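Local coordinates for protein taurine dioxygenase (Burkholderia ambifaria, PDB 5VN6) that probably catalyses the oxygen-dependent hydroxylation of taurine as a metal-dependent dioxygenase of the TauD/TfdA family, and here holds a magnesium ion, at residues A[25-30]-A[53-58]; A[47-52]-A[245-250]; A[187-192]-A[201-206]. All coordinates share one frame; numbering follows the deposited sequence.

Interaction 1 (A[25-30]-A[53-58])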
ATOM      1  N   VAL A  25       8.327   8.507  25.899  1.00 60.52           N
ATOM      2  CA  VAL A  25       9.474   7.612  25.929  1.00 60.65           C
ATOM      3  C   VAL A  25      10.671   8.325  25.323  1.00 58.85           C
ATOM      4  O   VAL A  25      10.615   8.783  24.176  1.00 59.22           O
ATOM      5  CB  VAL A  25       9.210   6.306  25.156  1.00 60.40           C
ATOM      6  CG1 VAL A  25      10.519   5.573  24.907  1.00 60.14           C
ATOM      7  CG2 VAL A  25       8.249   5.433  25.909  1.00 62.25           C
ATOM      8  N   ASN A  26      11.759   8.380  26.072  1.00 58.71           N
ATOM      9  CA  ASN A  26      13.034   8.859  25.566  1.00 55.33           C
ATOM     10  C   ASN A  26      13.907   7.625  25.399  1.00 52.36           C
ATOM     11  O   ASN A  26      14.192   6.932  26.381  1.00 49.03           O
ATOM     12  CB  ASN A  26      13.685   9.855  26.527  1.00 60.38           C
ATOM     13  CG  ASN A  26      14.910  10.523  25.932  1.00 66.04           C
ATOM     14  OD1 ASN A  26      15.643   9.917  25.146  1.00 67.31           O
ATOM     15  ND2 ASN A  26      15.178  11.755  26.359  1.00 67.93           N
ATOM     16  N   LEU A  27      14.310   7.344  24.156  1.00 51.21           N
ATOM     17  CA  LEU A  27      15.083   6.138  23.889  1.00 51.36           C
ATOM     18  C   LEU A  27      16.364   6.126  24.695  1.00 51.67           C
ATOM     19  O   LEU A  27      16.845   5.054  25.069  1.00 59.13           O
ATOM     20  CB  LEU A  27      15.384   6.011  22.394  1.00 50.04           C
ATOM     21  CG  LEU A  27      14.162   5.615  21.562  1.00 51.08           C
ATOM     22  CD1 LEU A  27      14.546   5.337  20.115  1.00 52.25           C
ATOM     23  CD2 LEU A  27      13.475   4.397  22.190  1.00 50.60           C
ATOM     24  N   ALA A  28      16.917   7.310  24.981  1.00 48.49           N
ATOM     25  CA  ALA A  28      18.134   7.404  25.786  1.00 53.24           C
ATOM     26  C   ALA A  28      17.948   6.753  27.147  1.00 55.73           C
ATOM     27  O   ALA A  28      18.881   6.142  27.687  1.00 54.95           O
ATOM     28  CB  ALA A  28      18.549   8.866  25.962  1.00 47.97           C
ATOM     29  N   ASP A  29      16.758   6.903  27.735  1.00 52.08           N
ATOM     30  CA  ASP A  29      16.526   6.340  29.058  1.00 53.87           C
ATOM     31  C   ASP A  29      16.517   4.815  29.028  1.00 55.64           C
ATOM     32  O   ASP A  29      16.841   4.180  30.034  1.00 59.90           O
ATOM     33  CB  ASP A  29      15.222   6.890  29.636  1.00 59.12           C
ATOM     34  CG  ASP A  29      15.271   8.395  29.871  1.00 64.15           C
ATOM     35  OD1 ASP A  29      16.380   8.969  29.963  1.00 67.57           O
ATOM     36  OD2 ASP A  29      14.194   9.011  29.976  1.00 66.10           O
ATOM     37  N   ALA A  30      16.147   4.210  27.897  1.00 54.00           N
ATOM     38  CA  ALA A  30      16.105   2.755  27.810  1.00 49.20           C
ATOM     39  C   ALA A  30      17.491   2.130  27.783  1.00 55.28           C
ATOM     40  O   ALA A  30      17.613   0.911  27.951  1.00 52.47           O
ATOM     41  CB  ALA A  30      15.320   2.316  26.582  1.00 42.85           C
ATOM     42  N   ARG A  53       8.444   9.926  17.984  1.00 45.26           N
ATOM     43  CA  ARG A  53       8.711  11.283  17.523  1.00 44.59           C
ATOM     44  C   ARG A  53       9.705  11.958  18.452  1.00 48.06           C
ATOM     45  O   ARG A  53       9.892  11.543  19.598  1.00 50.38           O
ATOM     46  CB  ARG A  53       7.428  12.121  17.471  1.00 48.30           C
ATOM     47  CG  ARG A  53       6.324  11.558  16.570  1.00 52.73           C
ATOM     48  CD  ARG A  53       6.623  11.811  15.101  1.00 49.63           C
ATOM     49  NE  ARG A  53       5.464  11.512  14.260  1.00 51.52           N
ATOM     50  CZ  ARG A  53       5.531  11.260  12.955  1.00 48.16           C
ATOM     51  NH1 ARG A  53       6.714  11.254  12.341  1.00 43.04           N
ATOM     52  NH2 ARG A  53       4.422  10.983  12.275  1.00 40.74           N
ATOM     53  N   ASP A  54      10.353  13.000  17.930  1.00 49.04           N
ATOM     54  CA  ASP A  54      11.145  13.932  18.732  1.00 57.14           C
ATOM     55  C   ASP A  54      12.169  13.210  19.604  1.00 57.14           C
ATOM     56  O   ASP A  54      12.312  13.480  20.801  1.00 55.15           O
ATOM     57  CB  ASP A  54      10.219  14.810  19.567  1.00 58.77           C
ATOM     58  CG  ASP A  54       9.185  15.490  18.719  1.00 65.70           C
ATOM     59  OD1 ASP A  54       9.589  16.092  17.699  1.00 64.45           O
ATOM     60  OD2 ASP A  54       7.978  15.377  19.030  1.00 70.66           O
ATOM     61  N   GLN A  55      12.914  12.302  18.981  1.00 49.62           N
ATOM     62  CA  GLN A  55      13.978  11.589  19.675  1.00 52.14           C
ATOM     63  C   GLN A  55      15.255  12.394  19.488  1.00 55.38           C
ATOM     64  O   GLN A  55      16.040  12.158  18.564  1.00 52.45           O
ATOM     65  CB  GLN A  55      14.104  10.161  19.163  1.00 48.31           C
ATOM     66  CG  GLN A  55      12.927   9.269  19.544  1.00 44.58           C
ATOM     67  CD  GLN A  55      12.653   9.292  21.034  1.00 49.27           C
ATOM     68  OE1 GLN A  55      13.427   8.744  21.836  1.00 49.69           O
ATOM     69  NE2 GLN A  55      11.556   9.938  21.420  1.00 45.54           N
ATOM     70  N   ASP A  56      15.451  13.370  20.378  1.00 55.99           N
ATOM     71  CA  ASP A  56      16.658  14.186  20.389  1.00 63.28           C
ATOM     72  C   ASP A  56      17.705  13.431  21.196  1.00 67.04           C
ATOM     73  O   ASP A  56      17.812  13.577  22.414  1.00 65.60           O
ATOM     74  CB  ASP A  56      16.369  15.558  20.980  1.00 69.51           C
ATOM     75  CG  ASP A  56      17.598  16.449  21.007  1.00 84.55           C
ATOM     76  OD1 ASP A  56      18.118  16.776  19.917  1.00 88.35           O
ATOM     77  OD2 ASP A  56      18.038  16.827  22.115  1.00 91.58           O
ATOM     78  N   ILE A  57      18.529  12.654  20.496  1.00 64.57           N
ATOM     79  CA  ILE A  57      19.467  11.743  21.133  1.00 62.12           C
ATOM     80  C   ILE A  57      20.798  11.855  20.410  1.00 64.07           C
ATOM     81  O   ILE A  57      20.887  12.362  19.289  1.00 68.96           O
ATOM     82  CB  ILE A  57      18.977  10.276  21.114  1.00 56.92           C
ATOM     83  CG1 ILE A  57      18.777   9.796  19.669  1.00 51.29           C
ATOM     84  CG2 ILE A  57      17.668  10.142  21.893  1.00 53.62           C
ATOM     85  CD1 ILE A  57      18.364   8.331  19.544  1.00 47.19           C
ATOM     86  N   THR A  58      21.837  11.353  21.056  1.00 54.82           N
ATOM     87  CA  THR A  58      23.147  11.338  20.438  1.00 48.82           C
ATOM     88  C   THR A  58      23.338  10.040  19.676  1.00 52.53           C
ATOM     89  O   THR A  58      22.597   9.069  19.850  1.00 54.26           O
ATOM     90  CB  THR A  58      24.235  11.485  21.494  1.00 55.69           C
ATOM     91  OG1 THR A  58      24.371  10.244  22.200  1.00 52.89           O
ATOM     92  CG2 THR A  58      23.850  12.575  22.489  1.00 54.03           C
TER
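Gln55, with the largest share of the buried surface, meets the 25-30 segment through its terminal amide, used at both ends. Its OE1 accepts from Leu27 N at 2.8 Å along a nearly straight N-H (165°), with the donor lying in the plane of the side-chain carbonyl. Its NE2 donates to Val25 O at 3.1 Å, a more bent bond, and to Arg53 O at 2.9 Å, so three hydrogen bonds fix the rotation of the amide. The bend at chi2 (-53°) folds the chain so that the amide faces the backbone across the contact. The Leu27 side chain crosses that of Gln55 at about a right angle, bringing CG to 3.2 Å from Gln55 OE1. The Gln55 hydrogen bonds hold the loop between strand 49-52 and helix 59-67 against the start of helix 27-32. Asn26 is the N-cap of that helix: OD1 accepts from Ala28 N at 2.9 Å, the donor standing above the carbonyl plane. Its amide plane is almost perpendicular to that of Gln55. Ile57 CG2 lies 3.8 Å from Asn26 OD1 and makes a looser apolar contact with Ala28 CB at 4.4 Å. On helix 59-67, Phe65 packs on Leu27 and His62 on Ile57.

Interaction 2 (A[47-52]-A[245-250])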
ATOM      1  N   HIS A  47       3.919  -5.720  18.067  1.00 38.71           N
ATOM      2  CA  HIS A  47       3.451  -4.752  17.083  1.00 30.95           C
ATOM      3  C   HIS A  47       4.330  -4.674  15.847  1.00 37.11           C
ATOM      4  O   HIS A  47       4.019  -3.901  14.919  1.00 33.21           O
ATOM      5  CB  HIS A  47       3.348  -3.365  17.733  1.00 34.71           C
ATOM      6  CG  HIS A  47       2.300  -3.282  18.801  1.00 37.76           C
ATOM      7  ND1 HIS A  47       0.956  -3.445  18.535  1.00 42.15           N
ATOM      8  CD2 HIS A  47       2.397  -3.068  20.135  1.00 39.43           C
ATOM      9  CE1 HIS A  47       0.269  -3.325  19.660  1.00 39.94           C
ATOM     10  NE2 HIS A  47       1.120  -3.099  20.644  1.00 42.89           N
ATOM     11  N   ARG A  48       5.408  -5.462  15.807  1.00 32.99           N
ATOM     12  CA  ARG A  48       6.306  -5.649  14.663  1.00 34.10           C
ATOM     13  C   ARG A  48       7.192  -4.437  14.373  1.00 38.44           C
ATOM     14  O   ARG A  48       8.374  -4.601  14.035  1.00 36.76           O
ATOM     15  CB  ARG A  48       5.520  -6.028  13.402  1.00 35.40           C
ATOM     16  CG  ARG A  48       4.368  -7.029  13.601  1.00 36.65           C
ATOM     17  CD  ARG A  48       4.776  -8.269  14.338  1.00 38.32           C
ATOM     18  NE  ARG A  48       3.650  -9.168  14.557  1.00 39.36           N
ATOM     19  CZ  ARG A  48       3.765 -10.383  15.087  1.00 40.46           C
ATOM     20  NH1 ARG A  48       4.960 -10.832  15.434  1.00 38.72           N
ATOM     21  NH2 ARG A  48       2.697 -11.153  15.248  1.00 41.39           N
ATOM     22  N   VAL A  49       6.644  -3.225  14.480  1.00 32.59           N
ATOM     23  CA  VAL A  49       7.398  -1.999  14.229  1.00 28.39           C
ATOM     24  C   VAL A  49       6.917  -0.931  15.205  1.00 33.56           C
ATOM     25  O   VAL A  49       5.710  -0.763  15.403  1.00 34.10           O
ATOM     26  CB  VAL A  49       7.270  -1.520  12.760  1.00 36.24           C
ATOM     27  CG1 VAL A  49       5.813  -1.283  12.357  1.00 31.47           C
ATOM     28  CG2 VAL A  49       8.121  -0.236  12.520  1.00 29.86           C
ATOM     29  N   LEU A  50       7.865  -0.219  15.825  1.00 31.57           N
ATOM     30  CA  LEU A  50       7.570   0.824  16.801  1.00 34.71           C
ATOM     31  C   LEU A  50       8.071   2.166  16.281  1.00 35.95           C
ATOM     32  O   LEU A  50       9.138   2.240  15.668  1.00 36.77           O
ATOM     33  CB  LEU A  50       8.210   0.522  18.172  1.00 34.60           C
ATOM     34  CG  LEU A  50       7.787  -0.755  18.906  1.00 42.55           C
ATOM     35  CD1 LEU A  50       8.665  -0.992  20.152  1.00 36.26           C
ATOM     36  CD2 LEU A  50       6.297  -0.700  19.287  1.00 36.19           C
ATOM     37  N   PHE A  51       7.294   3.220  16.525  1.00 32.57           N
ATOM     38  CA  PHE A  51       7.608   4.563  16.060  1.00 36.54           C
ATOM     39  C   PHE A  51       7.696   5.528  17.233  1.00 38.25           C
ATOM     40  O   PHE A  51       6.940   5.421  18.207  1.00 40.44           O
ATOM     41  CB  PHE A  51       6.547   5.077  15.065  1.00 34.06           C
ATOM     42  CG  PHE A  51       6.330   4.164  13.897  1.00 37.14           C
ATOM     43  CD1 PHE A  51       7.261   4.094  12.884  1.00 31.91           C
ATOM     44  CD2 PHE A  51       5.185   3.376  13.814  1.00 36.52           C
ATOM     45  CE1 PHE A  51       7.070   3.260  11.818  1.00 31.81           C
ATOM     46  CE2 PHE A  51       4.983   2.534  12.752  1.00 34.22           C
ATOM     47  CZ  PHE A  51       5.926   2.469  11.744  1.00 32.05           C
ATOM     48  N   LEU A  52       8.616   6.479  17.131  1.00 39.76           N
ATOM     49  CA  LEU A  52       8.741   7.525  18.131  1.00 42.96           C
ATOM     50  C   LEU A  52       9.004   8.853  17.437  1.00 44.21           C
ATOM     51  O   LEU A  52       9.721   8.903  16.434  1.00 44.94           O
ATOM     52  CB  LEU A  52       9.871   7.222  19.123  1.00 40.76           C
ATOM     53  CG  LEU A  52       9.737   5.968  19.992  1.00 44.31           C
ATOM     54  CD1 LEU A  52      10.300   4.709  19.304  1.00 40.42           C
ATOM     55  CD2 LEU A  52      10.424   6.201  21.313  1.00 44.65           C
ATOM     56  N   TYR A 245      -2.478  -5.620   5.806  1.00 36.56           N
ATOM     57  CA  TYR A 245      -1.299  -6.037   6.562  1.00 35.03           C
ATOM     58  C   TYR A 245      -0.310  -4.905   6.775  1.00 32.72           C
ATOM     59  O   TYR A 245       0.779  -5.140   7.316  1.00 36.30           O
ATOM     60  CB  TYR A 245      -0.575  -7.182   5.835  1.00 30.37           C
ATOM     61  CG  TYR A 245      -1.450  -8.352   5.470  1.00 32.65           C
ATOM     62  CD1 TYR A 245      -2.598  -8.663   6.220  1.00 34.43           C
ATOM     63  CD2 TYR A 245      -1.123  -9.165   4.374  1.00 25.27           C
ATOM     64  CE1 TYR A 245      -3.413  -9.755   5.873  1.00 33.74           C
ATOM     65  CE2 TYR A 245      -1.911 -10.245   4.033  1.00 30.08           C
ATOM     66  CZ  TYR A 245      -3.052 -10.542   4.789  1.00 31.52           C
ATOM     67  OH  TYR A 245      -3.825 -11.625   4.435  1.00 33.70           O
ATOM     68  N   GLN A 246      -0.656  -3.689   6.355  1.00 27.77           N
ATOM     69  CA  GLN A 246       0.318  -2.631   6.152  1.00 32.42           C
ATOM     70  C   GLN A 246       0.133  -1.494   7.148  1.00 35.51           C
ATOM     71  O   GLN A 246      -0.961  -1.241   7.663  1.00 32.63           O
ATOM     72  CB  GLN A 246       0.230  -2.060   4.722  1.00 25.37           C
ATOM     73  CG  GLN A 246       0.685  -3.029   3.637  1.00 27.59           C
ATOM     74  CD  GLN A 246       0.429  -2.462   2.248  1.00 26.57           C
ATOM     75  OE1 GLN A 246      -0.140  -1.391   2.115  1.00 28.44           O
ATOM     76  NE2 GLN A 246       0.787  -3.207   1.216  1.00 22.71           N
ATOM     77  N   VAL A 247       1.232  -0.775   7.373  1.00 35.17           N
ATOM     78  CA  VAL A 247       1.199   0.525   8.024  1.00 35.30           C
ATOM     79  C   VAL A 247       2.100   1.446   7.219  1.00 30.88           C
ATOM     80  O   VAL A 247       3.081   1.003   6.614  1.00 35.52           O
ATOM     81  CB  VAL A 247       1.627   0.458   9.514  1.00 31.82           C
ATOM     82  CG1 VAL A 247       3.090  -0.073   9.698  1.00 28.66           C
ATOM     83  CG2 VAL A 247       1.465   1.806  10.176  1.00 30.10           C
ATOM     84  N   ARG A 248       1.753   2.733   7.196  1.00 28.74           N
ATOM     85  CA  ARG A 248       2.502   3.749   6.464  1.00 30.22           C
ATOM     86  C   ARG A 248       2.898   4.860   7.421  1.00 39.18           C
ATOM     87  O   ARG A 248       2.047   5.407   8.120  1.00 40.03           O
ATOM     88  CB  ARG A 248       1.691   4.324   5.292  1.00 28.64           C
ATOM     89  CG  ARG A 248       2.450   5.409   4.514  1.00 31.09           C
ATOM     90  CD  ARG A 248       2.051   5.442   3.050  1.00 29.80           C
ATOM     91  NE  ARG A 248       2.706   6.524   2.317  1.00 35.45           N
ATOM     92  CZ  ARG A 248       2.767   6.602   0.987  1.00 31.91           C
ATOM     93  NH1 ARG A 248       3.389   7.619   0.403  1.00 32.56           N
ATOM     94  NH2 ARG A 248       2.223   5.657   0.238  1.00 31.39           N
ATOM     95  N   TRP A 249       4.189   5.186   7.456  1.00 38.18           N
ATOM     96  CA  TRP A 249       4.726   6.121   8.431  1.00 31.17           C
ATOM     97  C   TRP A 249       5.292   7.326   7.703  1.00 34.20           C
ATOM     98  O   TRP A 249       5.995   7.174   6.697  1.00 38.09           O
ATOM     99  CB  TRP A 249       5.806   5.450   9.286  1.00 29.70           C
ATOM    100  CG  TRP A 249       6.532   6.337  10.251  1.00 34.79           C
ATOM    101  CD1 TRP A 249       7.846   6.745  10.169  1.00 40.08           C
ATOM    102  CD2 TRP A 249       6.018   6.896  11.470  1.00 38.67           C
ATOM    103  NE1 TRP A 249       8.164   7.526  11.246  1.00 43.55           N
ATOM    104  CE2 TRP A 249       7.066   7.642  12.060  1.00 44.23           C
ATOM    105  CE3 TRP A 249       4.772   6.854  12.109  1.00 41.15           C
ATOM    106  CZ2 TRP A 249       6.913   8.320  13.278  1.00 41.20           C
ATOM    107  CZ3 TRP A 249       4.617   7.543  13.320  1.00 39.27           C
ATOM    108  CH2 TRP A 249       5.689   8.255  13.890  1.00 43.93           C
ATOM    109  N   ARG A 250       4.964   8.516   8.199  1.00 33.16           N
ATOM    110  CA  ARG A 250       5.473   9.762   7.646  1.00 34.33           C
ATOM    111  C   ARG A 250       6.566  10.297   8.552  1.00 38.58           C
ATOM    112  O   ARG A 250       6.351  10.453   9.757  1.00 43.70           O
ATOM    113  CB  ARG A 250       4.367  10.800   7.501  1.00 40.50           C
ATOM    114  CG  ARG A 250       4.871  12.064   6.861  1.00 42.40           C
ATOM    115  CD  ARG A 250       3.723  12.997   6.515  1.00 46.10           C
ATOM    116  NE  ARG A 250       4.228  14.268   6.032  1.00 49.35           N
ATOM    117  CZ  ARG A 250       3.458  15.276   5.632  1.00 49.28           C
ATOM    118  NH1 ARG A 250       2.131  15.159   5.657  1.00 44.38           N
ATOM    119  NH2 ARG A 250       4.021  16.395   5.204  1.00 44.71           N
TER
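Strands 49-52 and 246-249 run in nearly the same direction, 22° apart, with their axes 10.1 Å from each other at closest approach; no hydrogen bond joins the two segments, and the spacing is filled by side chains. Phe51 and Trp249 reach toward each other from the two backbones and overlap as an offset stack. The Phe51 ring and the five-membered ring of Trp249 have centroids 4.2 Å apart and planes only 12° from parallel. Closest is Phe51 CD1, 3.4 Å from Trp249 CD2 over the indole face. The displacement also sets Phe51 CB over the six-membered ring, 3.5 Å from its centroid, a CH-pi contact near the ring normal. Different first torsions bring the rings together: CG of Phe51 lies anti to its carbonyl carbon, whereas CG of Trp249 lies anti to its backbone N (chi1 175°). This is the face-to-face packing of two sheets in the double-stranded beta-helix (cupin) core of the family, one strand from the larger mixed sheet and the other from the edge of a three-stranded antiparallel sheet. Two residues earlier on each strand, Val49 CG1 and Val247 CG1 meet tip to tip at 4.0 Å. Val247 CG1 also reaches the edge of the Phe51 ring at CZ, 4.3 Å away. Trp135 meets Phe51 edge-to-face, and the side chain of Val49 comes within about 8 Å of that of His266, a ligand of the magnesium ion.

Interaction 3 (A[187-192]-A[201-206])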
ATOM      1  N   HIS A 187      16.312 -20.292   2.131  1.00 36.95           N
ATOM      2  CA  HIS A 187      15.577 -20.106   3.376  1.00 39.72           C
ATOM      3  C   HIS A 187      14.257 -20.852   3.305  1.00 39.32           C
ATOM      4  O   HIS A 187      13.682 -20.998   2.220  1.00 36.36           O
ATOM      5  CB  HIS A 187      15.286 -18.622   3.644  1.00 35.37           C
ATOM      6  CG  HIS A 187      16.520 -17.800   3.826  1.00 38.28           C
ATOM      7  ND1 HIS A 187      17.415 -18.027   4.846  1.00 39.37           N
ATOM      8  CD2 HIS A 187      17.013 -16.760   3.117  1.00 35.75           C
ATOM      9  CE1 HIS A 187      18.412 -17.165   4.757  1.00 46.03           C
ATOM     10  NE2 HIS A 187      18.180 -16.372   3.726  1.00 41.80           N
ATOM     11  N   PRO A 188      13.731 -21.302   4.443  1.00 39.04           N
ATOM     12  CA  PRO A 188      12.370 -21.844   4.440  1.00 37.07           C
ATOM     13  C   PRO A 188      11.392 -20.784   3.951  1.00 35.49           C
ATOM     14  O   PRO A 188      11.509 -19.604   4.291  1.00 40.58           O
ATOM     15  CB  PRO A 188      12.113 -22.191   5.910  1.00 37.95           C
ATOM     16  CG  PRO A 188      13.055 -21.291   6.676  1.00 43.83           C
ATOM     17  CD  PRO A 188      14.279 -21.187   5.806  1.00 41.11           C
ATOM     18  N   VAL A 189      10.422 -21.227   3.147  1.00 36.80           N
ATOM     19  CA  VAL A 189       9.349 -20.346   2.691  1.00 36.11           C
ATOM     20  C   VAL A 189       8.437 -19.980   3.853  1.00 37.21           C
ATOM     21  O   VAL A 189       7.943 -18.848   3.943  1.00 29.12           O
ATOM     22  CB  VAL A 189       8.574 -21.018   1.545  1.00 32.16           C
ATOM     23  CG1 VAL A 189       7.257 -20.284   1.267  1.00 31.91           C
ATOM     24  CG2 VAL A 189       9.442 -21.080   0.280  1.00 28.49           C
ATOM     25  N   VAL A 190       8.211 -20.920   4.763  1.00 36.29           N
ATOM     26  CA  VAL A 190       7.464 -20.680   5.992  1.00 34.95           C
ATOM     27  C   VAL A 190       8.492 -20.647   7.107  1.00 40.18           C
ATOM     28  O   VAL A 190       9.066 -21.686   7.455  1.00 41.37           O
ATOM     29  CB  VAL A 190       6.415 -21.770   6.245  1.00 40.54           C
ATOM     30  CG1 VAL A 190       5.623 -21.474   7.513  1.00 43.28           C
ATOM     31  CG2 VAL A 190       5.526 -21.930   5.042  1.00 27.26           C
ATOM     32  N   ARG A 191       8.771 -19.458   7.640  1.00 38.72           N
ATOM     33  CA  ARG A 191       9.778 -19.310   8.680  1.00 45.29           C
ATOM     34  C   ARG A 191       9.120 -19.275  10.052  1.00 41.82           C
ATOM     35  O   ARG A 191       8.084 -18.635  10.247  1.00 36.40           O
ATOM     36  CB  ARG A 191      10.621 -18.048   8.476  1.00 42.05           C
ATOM     37  CG  ARG A 191      11.656 -17.824   9.561  1.00 39.33           C
ATOM     38  CD  ARG A 191      12.357 -16.476   9.406  1.00 40.83           C
ATOM     39  NE  ARG A 191      13.427 -16.308  10.387  1.00 43.22           N
ATOM     40  CZ  ARG A 191      14.297 -15.301  10.398  1.00 39.82           C
ATOM     41  NH1 ARG A 191      14.231 -14.355   9.469  1.00 38.48           N
ATOM     42  NH2 ARG A 191      15.246 -15.248  11.334  1.00 35.78           N
ATOM     43  N   THR A 192       9.731 -19.975  10.997  1.00 34.98           N
ATOM     44  CA  THR A 192       9.292 -19.966  12.387  1.00 36.16           C
ATOM     45  C   THR A 192      10.031 -18.847  13.101  1.00 38.73           C
ATOM     46  O   THR A 192      11.270 -18.877  13.192  1.00 39.11           O
ATOM     47  CB  THR A 192       9.578 -21.308  13.076  1.00 42.74           C
ATOM     48  OG1 THR A 192       8.797 -22.350  12.470  1.00 41.69           O
ATOM     49  CG2 THR A 192       9.237 -21.221  14.567  1.00 37.10           C
ATOM     50  N   LEU A 201       5.449 -15.791   6.640  1.00 32.06           N
ATOM     51  CA  LEU A 201       5.623 -15.981   5.205  1.00 31.97           C
ATOM     52  C   LEU A 201       6.915 -15.292   4.776  1.00 35.90           C
ATOM     53  O   LEU A 201       6.996 -14.057   4.745  1.00 31.60           O
ATOM     54  CB  LEU A 201       4.409 -15.461   4.437  1.00 24.57           C
ATOM     55  CG  LEU A 201       4.496 -15.567   2.910  1.00 25.75           C
ATOM     56  CD1 LEU A 201       4.738 -17.022   2.443  1.00 24.95           C
ATOM     57  CD2 LEU A 201       3.235 -14.961   2.249  1.00 28.25           C
ATOM     58  N   TYR A 202       7.927 -16.096   4.435  1.00 27.79           N
ATOM     59  CA  TYR A 202       9.289 -15.600   4.267  1.00 27.92           C
ATOM     60  C   TYR A 202       9.797 -15.703   2.826  1.00 35.22           C
ATOM     61  O   TYR A 202      10.846 -16.303   2.559  1.00 38.17           O
ATOM     62  CB  TYR A 202      10.217 -16.360   5.241  1.00 27.53           C
ATOM     63  CG  TYR A 202      11.505 -15.627   5.491  1.00 32.48           C
ATOM     64  CD1 TYR A 202      12.725 -16.189   5.147  1.00 34.97           C
ATOM     65  CD2 TYR A 202      11.498 -14.347   6.059  1.00 30.65           C
ATOM     66  CE1 TYR A 202      13.907 -15.513   5.353  1.00 36.53           C
ATOM     67  CE2 TYR A 202      12.672 -13.656   6.252  1.00 32.68           C
ATOM     68  CZ  TYR A 202      13.881 -14.257   5.900  1.00 39.70           C
ATOM     69  OH  TYR A 202      15.066 -13.600   6.092  1.00 37.40           O
ATOM     70  N   VAL A 203       9.071 -15.095   1.893  1.00 29.65           N
ATOM     71  CA  VAL A 203       9.560 -14.811   0.548  1.00 34.52           C
ATOM     72  C   VAL A 203       9.270 -13.342   0.255  1.00 31.76           C
ATOM     73  O   VAL A 203       8.292 -12.775   0.747  1.00 28.04           O
ATOM     74  CB  VAL A 203       8.922 -15.733  -0.517  1.00 28.70           C
ATOM     75  CG1 VAL A 203       9.407 -17.186  -0.314  1.00 28.90           C
ATOM     76  CG2 VAL A 203       7.359 -15.642  -0.469  1.00 22.86           C
ATOM     77  N   ASN A 204      10.138 -12.713  -0.530  1.00 28.31           N
ATOM     78  CA  ASN A 204      10.007 -11.279  -0.787  1.00 28.40           C
ATOM     79  C   ASN A 204      10.665 -10.960  -2.130  1.00 30.50           C
ATOM     80  O   ASN A 204      10.994 -11.862  -2.909  1.00 27.18           O
ATOM     81  CB  ASN A 204      10.593 -10.456   0.378  1.00 24.39           C
ATOM     82  CG  ASN A 204      12.119 -10.505   0.448  1.00 33.73           C
ATOM     83  OD1 ASN A 204      12.798  -9.769  -0.258  1.00 37.91           O
ATOM     84  ND2 ASN A 204      12.656 -11.327   1.346  1.00 30.48           N
ATOM     85  N   ALA A 205      10.881  -9.659  -2.387  1.00 31.90           N
ATOM     86  CA  ALA A 205      11.403  -9.214  -3.679  1.00 36.62           C
ATOM     87  C   ALA A 205      12.760  -9.836  -3.989  1.00 34.42           C
ATOM     88  O   ALA A 205      13.111  -9.998  -5.161  1.00 33.43           O
ATOM     89  CB  ALA A 205      11.497  -7.683  -3.722  1.00 29.81           C
ATOM     90  N   PHE A 206      13.527 -10.210  -2.962  1.00 26.81           N
ATOM     91  CA  PHE A 206      14.816 -10.850  -3.194  1.00 35.28           C
ATOM     92  C   PHE A 206      14.697 -12.302  -3.628  1.00 40.61           C
ATOM     93  O   PHE A 206      15.682 -12.858  -4.118  1.00 38.29           O
ATOM     94  CB  PHE A 206      15.682 -10.797  -1.926  1.00 37.07           C
ATOM     95  CG  PHE A 206      16.164  -9.419  -1.575  1.00 38.26           C
ATOM     96  CD1 PHE A 206      15.870  -8.864  -0.337  1.00 40.58           C
ATOM     97  CD2 PHE A 206      16.893  -8.670  -2.486  1.00 38.00           C
ATOM     98  CE1 PHE A 206      16.309  -7.593  -0.005  1.00 41.81           C
ATOM     99  CE2 PHE A 206      17.335  -7.403  -2.160  1.00 46.29           C
ATOM    100  CZ  PHE A 206      17.042  -6.861  -0.910  1.00 44.25           C
TER
HETATM  101  O   HOH W   1      12.333 -18.493   1.492  1.00 29.34           O
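At the end of the beta-hairpin formed by strands 185-192 and 199-201, at the edge of a four-stranded antiparallel sheet, Tyr202 offers a ring face to Arg191 and an edge to His187. Val190 and Leu201 form a non-hydrogen-bonded pair there, and Tyr202 N donates to Val189 O at 2.8 Å, in the plane of the carbonyl and close to straight. With CG anti to its backbone N, Tyr202 runs beside Arg191 in the same direction. The extended arginine chain passes over one face of the phenol ring, CD standing 4.0 Å from the ring centroid and only 9° off the normal, a CH-pi contact. Farther out, the guanidinium turns its plane 74° from that of the ring; its CZ, 5.0 Å from the same centroid, makes a cation-pi contact. Asp287 offers Arg191 a long, weak ion pair. The tyrosine edge is directed at the face of His187, in an offset edge-to-face pair whose planes meet at 76°, with Tyr202 CE1 3.8 Å from His187 CG. The Tyr202 side chain is about 8 Å from that of the metal ligand Asp108; the magnesium ion itself is about 12 Å away. Apart from the aromatic group, Val189 CG2 touches Val203 CG1 at 3.9 Å, and Leu236 of helix 228-237 packs on both valines. A water bridges the two backbones, lying 2.9 Å from both His187 O and Tyr202 O.

How the interactions relate
Interactions 2 and 3 are buried, whereas interaction 1 is partly buried and lies away from the metal site. Their chemistry follows: backbone-to-amide hydrogen bonds in interaction 1, purely apolar and aromatic packing between sheets in interaction 2, and aromatic and cationic packing beside a backbone bond and a water in interaction 3. Interactions 1 and 2 share the chain running through 47-58 and touch directly: Leu52 packs on Val25 and Leu27, while Arg53 NH1 lies 2.7 Å from Arg250 O, a probable hydrogen bond. Interaction 3 is nested in the loop closed by interaction 2 but does not touch it, and lies across the chain's centre from interaction 1.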